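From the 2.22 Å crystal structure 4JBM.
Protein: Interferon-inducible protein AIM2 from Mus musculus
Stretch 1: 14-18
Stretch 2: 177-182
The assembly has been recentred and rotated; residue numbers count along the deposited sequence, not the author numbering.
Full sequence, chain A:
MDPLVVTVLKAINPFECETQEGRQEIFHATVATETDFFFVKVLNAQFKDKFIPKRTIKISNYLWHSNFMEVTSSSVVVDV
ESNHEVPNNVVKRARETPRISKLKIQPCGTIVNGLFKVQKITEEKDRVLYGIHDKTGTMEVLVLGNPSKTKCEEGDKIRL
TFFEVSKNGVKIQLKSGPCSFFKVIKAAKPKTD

Stretch 1 14-18: PFECE
Stretch 2 (177-182) GPCSFF

Two segments of one chain, at least 160 residues apart in sequence wherever they touch, run nearly antiparallel, their end-to-end directions 161° apart. No hydrogen bond joins them; a disulfide and an aromatic pair do the work, and together the two sides bury 298 Å². The CA atoms are nearest at Cys17–Cys179 (5.3 Å) and Glu18–Pro178 (5.9 Å), and the backbones diverge to 8.9 Å between the CA atoms of Phe15 and Phe181, leaving room there for two rings.

Phe15 and Glu16 are extended (phi/psi -136/156 and -74/131), so their side chains alternate: Phe15 points toward the other stretch, whereas Glu16, all trans through chi1 and chi2 (170°, -180°), reaches into solvent, where a carboxylate is readily hydrated. Cys17 (-130/175) again points toward the partner.

The second stretch opens with a type I beta turn from Gly177 to Ser180. Pro178 (-62/-36) suits the first of its two central positions, since its ring restrains phi near the required value; Cys179 (-108/25) follows. The turn is closed by Ser180 N to Gly177 O at 3.3 Å and reinforced by Gly177 N donating to Ser180 OG at 2.6 Å, nearly linear at 166°. Ser180 chi1 is m (-56°), which carries the hydroxyl back to that amide while its CA-to-CB bond points away from the first stretch. Ser180 and Phe181 are then extended (-79/154 and -114/142).

The covalent link is Cys17 SG to Cys179 SG, 2.0 Å, with chi3 -116°. Cys17 is t (175°), extending its sulfur across the gap; Cys179, whose CA-to-CB bond points sideways, is m (-76°) and brings its sulfur to meet it. Cys17 SG also lies 3.1 Å from Pro178 O. Beside the disulfide, Glu18 and Pro178 approach through their CB atoms at 4.3 Å, an aliphatic contact; with chi1 t (154°) and chi2 p (68°), the glutamate's end leads away, and its OE1 is hydrogen-bonded elsewhere in the structure.

Phe15 adopts p (62°) with chi2 -79°, carrying its ring obliquely across the gap, so that CZ comes 3.8 Å from Cys179 O, which sits at the ring edge, where the C–H groups carry partial positive charge. Phe181 is t (-161°), chi2 -80°, and turns its edge to the face of Phe15: centroids 5.2 Å apart, planes at 86°, Phe15 CG to Phe181 CD2 4.0 Å. This sets the edge hydrogens of one ring against the pi cloud of the other. Phe182, also t (174°), makes no contact with the first stretch.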

ATOM      1  N   PRO A  14      -1.965  -7.574 -10.916  1.00 93.37           N
ATOM      2  CA  PRO A  14      -3.369  -7.216 -10.700  1.00 93.05           C
ATOM      3  C   PRO A  14      -4.173  -8.321 -10.019  1.00 92.97           C
ATOM      4  O   PRO A  14      -3.934  -9.511 -10.239  1.00 86.83           O
ATOM      5  CB  PRO A  14      -3.891  -6.986 -12.121  1.00 95.80           C
ATOM      6  CG  PRO A  14      -2.678  -6.608 -12.911  1.00 98.28           C
ATOM      7  CD  PRO A  14      -1.575  -7.442 -12.331  1.00 99.03           C
ATOM      8  N   PHE A  15      -5.112  -7.908  -9.180  1.00 86.32           N
ATOM      9  CA  PHE A  15      -5.984  -8.825  -8.465  1.00 91.10           C
ATOM     10  C   PHE A  15      -7.379  -8.256  -8.564  1.00 94.35           C
ATOM     11  O   PHE A  15      -7.542  -7.048  -8.735  1.00 85.91           O
ATOM     12  CB  PHE A  15      -5.563  -8.918  -6.996  1.00 84.85           C
ATOM     13  CG  PHE A  15      -5.661  -7.612  -6.241  1.00 85.63           C
ATOM     14  CD1 PHE A  15      -4.669  -6.650  -6.374  1.00 82.47           C
ATOM     15  CD2 PHE A  15      -6.730  -7.350  -5.391  1.00 72.04           C
ATOM     16  CE1 PHE A  15      -4.735  -5.448  -5.684  1.00 77.63           C
ATOM     17  CE2 PHE A  15      -6.801  -6.143  -4.690  1.00 80.03           C
ATOM     18  CZ  PHE A  15      -5.800  -5.193  -4.841  1.00 71.61           C
ATOM     19  N   GLU A  16      -8.393  -9.108  -8.435  1.00 89.31           N
ATOM     20  CA  GLU A  16      -9.748  -8.605  -8.537  1.00 87.30           C
ATOM     21  C   GLU A  16     -10.092  -7.843  -7.270  1.00 80.66           C
ATOM     22  O   GLU A  16      -9.892  -8.329  -6.157  1.00 88.07           O
ATOM     23  CB  GLU A  16     -10.758  -9.731  -8.754  1.00 98.28           C
ATOM     24  CG  GLU A  16     -12.192  -9.248  -8.607  1.00114.96           C
ATOM     25  CD  GLU A  16     -13.218 -10.345  -8.808  1.00129.78           C
ATOM     26  OE1 GLU A  16     -12.816 -11.512  -9.001  1.00134.10           O
ATOM     27  OE2 GLU A  16     -14.429 -10.040  -8.764  1.00134.66           O
ATOM     28  N   CYS A  17     -10.622  -6.644  -7.453  1.00 74.55           N
ATOM     29  CA  CYS A  17     -11.014  -5.797  -6.343  1.00 89.64           C
ATOM     30  C   CYS A  17     -12.443  -5.325  -6.610  1.00 98.89           C
ATOM     31  O   CYS A  17     -13.004  -5.633  -7.662  1.00 96.55           O
ATOM     32  CB  CYS A  17     -10.043  -4.619  -6.246  1.00 95.52           C
ATOM     33  SG  CYS A  17     -10.464  -3.387  -5.011  1.00179.50           S
ATOM     34  N   GLU A  18     -13.045  -4.611  -5.665  1.00 99.29           N
ATOM     35  CA  GLU A  18     -14.377  -4.053  -5.891  1.00100.81           C
ATOM     36  C   GLU A  18     -14.287  -2.722  -6.630  1.00100.74           C
ATOM     37  O   GLU A  18     -14.095  -2.680  -7.847  1.00104.37           O
ATOM     38  CB  GLU A  18     -15.139  -3.884  -4.573  1.00104.60           C
ATOM     39  CG  GLU A  18     -16.205  -2.788  -4.600  1.00104.48           C
ATOM     40  CD  GLU A  18     -17.383  -3.115  -5.503  1.00120.05           C
ATOM     41  OE1 GLU A  18     -17.501  -4.275  -5.949  1.00123.86           O
ATOM     42  OE2 GLU A  18     -18.195  -2.200  -5.770  1.00122.33           O
ATOM     43  N   GLY A 177      -9.533  -0.985   3.083  1.00 85.75           N
ATOM     44  CA  GLY A 177     -10.574  -0.478   2.213  1.00 76.57           C
ATOM     45  C   GLY A 177     -10.964  -1.582   1.251  1.00 81.80           C
ATOM     46  O   GLY A 177     -10.436  -2.696   1.336  1.00 72.20           O
ATOM     47  N   PRO A 178     -11.864  -1.271   0.306  1.00 81.87           N
ATOM     48  CA  PRO A 178     -12.362  -2.214  -0.702  1.00 82.50           C
ATOM     49  C   PRO A 178     -11.247  -2.714  -1.615  1.00 82.80           C
ATOM     50  O   PRO A 178     -11.261  -3.875  -2.028  1.00 93.93           O
ATOM     51  CB  PRO A 178     -13.380  -1.380  -1.492  1.00 93.78           C
ATOM     52  CG  PRO A 178     -12.995   0.043  -1.233  1.00 99.69           C
ATOM     53  CD  PRO A 178     -12.510   0.048   0.183  1.00 86.10           C
ATOM     54  N   CYS A 179     -10.290  -1.849  -1.929  1.00 79.37           N
ATOM     55  CA  CYS A 179      -9.199  -2.229  -2.813  1.00 75.56           C
ATOM     56  C   CYS A 179      -7.870  -2.387  -2.078  1.00 84.04           C
ATOM     57  O   CYS A 179      -6.803  -2.262  -2.678  1.00 77.55           O
ATOM     58  CB  CYS A 179      -9.052  -1.219  -3.954  1.00 74.17           C
ATOM     59  SG  CYS A 179     -10.293  -1.365  -5.260  1.00109.01           S
ATOM     60  N   SER A 180      -7.935  -2.673  -0.780  1.00 77.03           N
ATOM     61  CA  SER A 180      -6.727  -2.986  -0.027  1.00 65.26           C
ATOM     62  C   SER A 180      -6.322  -4.427  -0.299  1.00 70.65           C
ATOM     63  O   SER A 180      -7.156  -5.260  -0.650  1.00 79.88           O
ATOM     64  CB  SER A 180      -6.936  -2.778   1.478  1.00 57.74           C
ATOM     65  OG  SER A 180      -7.381  -1.465   1.747  1.00 75.33           O
ATOM     66  N   PHE A 181      -5.039  -4.713  -0.148  1.00 68.09           N
ATOM     67  CA  PHE A 181      -4.553  -6.079  -0.155  1.00 71.79           C
ATOM     68  C   PHE A 181      -4.016  -6.374   1.249  1.00 77.10           C
ATOM     69  O   PHE A 181      -3.388  -5.517   1.874  1.00 88.03           O
ATOM     70  CB  PHE A 181      -3.453  -6.250  -1.201  1.00 67.34           C
ATOM     71  CG  PHE A 181      -3.218  -7.673  -1.599  1.00 64.07           C
ATOM     72  CD1 PHE A 181      -2.455  -8.512  -0.805  1.00 68.16           C
ATOM     73  CD2 PHE A 181      -3.745  -8.163  -2.776  1.00 82.08           C
ATOM     74  CE1 PHE A 181      -2.227  -9.820  -1.175  1.00 79.66           C
ATOM     75  CE2 PHE A 181      -3.529  -9.470  -3.152  1.00 89.94           C
ATOM     76  CZ  PHE A 181      -2.766 -10.302  -2.349  1.00 86.35           C
ATOM     77  N   PHE A 182      -4.242  -7.588   1.736  1.00 75.53           N
ATOM     78  CA  PHE A 182      -3.801  -7.964   3.069  1.00 68.53           C
ATOM     79  C   PHE A 182      -3.213  -9.358   2.996  1.00 73.58           C
ATOM     80  O   PHE A 182      -3.786 -10.234   2.352  1.00 78.57           O
ATOM     81  CB  PHE A 182      -4.986  -7.940   4.038  1.00 70.25           C
ATOM     82  CG  PHE A 182      -4.671  -8.450   5.419  1.00 77.24           C
ATOM     83  CD1 PHE A 182      -4.154  -7.598   6.375  1.00 77.38           C
ATOM     84  CD2 PHE A 182      -4.920  -9.771   5.765  1.00 80.71           C
ATOM     85  CE1 PHE A 182      -3.874  -8.050   7.647  1.00 75.80           C
ATOM     86  CE2 PHE A 182      -4.640 -10.233   7.040  1.00 79.57           C
ATOM     87  CZ  PHE A 182      -4.119  -9.369   7.981  1.00 77.17           C
TER